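Local coordinates for protein arabinan-endo 1,5-alpha-l-arabinase (Bacillus subtilis, PDB 1UV4) that cuts internal alpha-1,5 linkages between arabinofuranosyl units of arabinan, a polysaccharide of the plant cell wall, at residues P67-G70 with Q71-A75. Residues are numbered along the deposited sequence; the frame is centred on the assembly and turned at random.
Sequences PNYG and QNQWA
Tyr69 and Gln73 meet obliquely across a bend in the loop that carries the chain from strand 49-54, at the end of one blade of the five-bladed beta-propeller of glycoside hydrolase family 43, into strand 74-81, which opens the next. The Gln73 chain doubles back, bent at chi2 (64°), and its amide reaches the residues before it. NE2 thereby comes to 4.1 Å from Tyr69 CD1, and the amide stands steeply to the phenol, the two planes 76° apart. This is van der Waals contact; the polar hold on the amide is a weak hydrogen bond from Gln73 NE2 to Gln71 O, 3.2 Å long and bent to 130° at the hydrogen. The rings of Trp62 and Tyr69 meet edge-to-face, and Trp62 also touches Gln73, while Val91 of strand 84-91 touches both residues, so the pair rests against the blade that strand 74-81 begins. Gln71 goes another way. Its CB lies 3.7 Å from Gly70 C, but the chain, extended beyond CG, reaches Thr32, where NE2 donates to the carbonyl oxygen. That bond joins the bend to the loop between strands 23-29 and 37-42 of the preceding blade. Asn72 lies near Asp14, the inferred catalytic proton acceptor, with about 7 Å between their side chains, so the bend approaches the active site. Gly70 O also lies 3.4 Å from Gln73 NE2, at an angle too poor for a hydrogen bond.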
loop_
_atom_site.group_PDB
_atom_site.type_symbol
_atom_site.label_atom_id
_atom_site.label_comp_id
_atom_site.label_asym_id
_atom_site.label_seq_id
_atom_site.Cartn_x
_atom_site.Cartn_y
_atom_site.Cartn_z
ATOM N N PRO A 67 0.596 -20.317 8.590
ATOM C CA PRO A 67 -0.330 -21.306 9.138
ATOM C C PRO A 67 -1.575 -20.773 9.833
ATOM O O PRO A 67 -2.618 -21.410 9.712
ATOM C CB PRO A 67 0.530 -22.081 10.123
ATOM C CG PRO A 67 1.936 -21.722 9.853
ATOM C CD PRO A 67 1.998 -20.671 8.829
ATOM N N ASN A 68 -1.522 -19.690 10.577
ATOM C CA ASN A 68 -2.806 -19.345 11.237
ATOM C C ASN A 68 -3.202 -17.959 10.816
ATOM O O ASN A 68 -3.488 -17.047 11.610
ATOM C CB ASN A 68 -2.770 -19.606 12.738
ATOM C CG ASN A 68 -2.888 -21.091 13.047
ATOM O OD1 ASN A 68 -1.875 -21.795 13.134
ATOM N ND2 ASN A 68 -4.138 -21.596 13.175
ATOM N N TYR A 69 -3.207 -17.808 9.492
ATOM C CA TYR A 69 -3.534 -16.527 8.892
ATOM C C TYR A 69 -4.926 -16.107 9.319
ATOM O O TYR A 69 -5.847 -16.943 9.471
ATOM C CB TYR A 69 -3.400 -16.537 7.357
ATOM C CG TYR A 69 -4.281 -17.472 6.579
ATOM C CD1 TYR A 69 -5.571 -17.110 6.219
ATOM C CD2 TYR A 69 -3.837 -18.726 6.229
ATOM C CE1 TYR A 69 -6.382 -17.971 5.531
ATOM C CE2 TYR A 69 -4.609 -19.592 5.500
ATOM C CZ TYR A 69 -5.892 -19.215 5.148
ATOM O OH TYR A 69 -6.632 -20.126 4.455
ATOM N N GLY A 70 -5.068 -14.796 9.502
ATOM C CA GLY A 70 -6.372 -14.207 9.698
ATOM C C GLY A 70 -7.214 -14.317 8.448
ATOM O O GLY A 70 -6.712 -14.284 7.343
ATOM N N GLN A 71 -8.517 -14.334 8.648
ATOM C CA GLN A 71 -9.395 -14.678 7.516
ATOM C C GLN A 71 -9.416 -13.556 6.482
ATOM O O GLN A 71 -9.599 -13.834 5.314
ATOM C CB GLN A 71 -10.778 -15.016 7.950
ATOM C CG GLN A 71 -11.543 -13.900 8.602
ATOM C CD GLN A 71 -12.932 -14.339 9.025
ATOM O OE1 GLN A 71 -13.420 -15.396 8.586
ATOM N NE2 GLN A 71 -13.537 -13.590 9.918
ATOM N N ASN A 72 -9.203 -12.303 6.899
ATOM C CA ASN A 72 -9.187 -11.192 5.969
ATOM C C ASN A 72 -7.788 -11.020 5.429
ATOM O O ASN A 72 -6.778 -11.135 6.149
ATOM C CB ASN A 72 -9.715 -9.879 6.616
ATOM C CG ASN A 72 -8.813 -9.287 7.734
ATOM O OD1 ASN A 72 -8.733 -8.048 7.878
ATOM N ND2 ASN A 72 -8.233 -10.147 8.571
ATOM N N GLN A 73 -7.682 -10.741 4.130
ATOM C CA GLN A 73 -6.376 -10.402 3.549
ATOM C C GLN A 73 -6.194 -8.871 3.528
ATOM O O GLN A 73 -7.145 -8.127 3.685
ATOM C CB GLN A 73 -6.170 -10.988 2.153
ATOM C CG GLN A 73 -5.845 -12.506 2.215
ATOM C CD GLN A 73 -6.977 -13.315 2.782
ATOM O OE1 GLN A 73 -8.082 -13.390 2.240
ATOM N NE2 GLN A 73 -6.726 -13.945 3.917
ATOM N N TRP A 74 -4.939 -8.419 3.441
ATOM C CA TRP A 74 -4.641 -7.021 3.751
ATOM C C TRP A 74 -3.941 -6.267 2.637
ATOM O O TRP A 74 -3.124 -6.805 1.894
ATOM C CB TRP A 74 -3.714 -6.845 4.989
ATOM C CG TRP A 74 -4.035 -7.604 6.224
ATOM C CD1 TRP A 74 -5.173 -8.303 6.528
ATOM C CD2 TRP A 74 -3.150 -7.801 7.306
ATOM N NE1 TRP A 74 -5.053 -8.902 7.765
ATOM C CE2 TRP A 74 -3.814 -8.612 8.256
ATOM C CE3 TRP A 74 -1.849 -7.373 7.586
ATOM C CZ2 TRP A 74 -3.228 -8.980 9.463
ATOM C CZ3 TRP A 74 -1.288 -7.754 8.816
ATOM C CH2 TRP A 74 -1.972 -8.538 9.702
ATOM N N ALA A 75 -4.244 -4.982 2.559
ATOM C CA ALA A 75 -3.402 -4.013 1.861
ATOM C C ALA A 75 -3.121 -4.377 0.401
ATOM O O ALA A 75 -2.006 -4.558 -0.025
ATOM C CB ALA A 75 -2.135 -3.773 2.668
#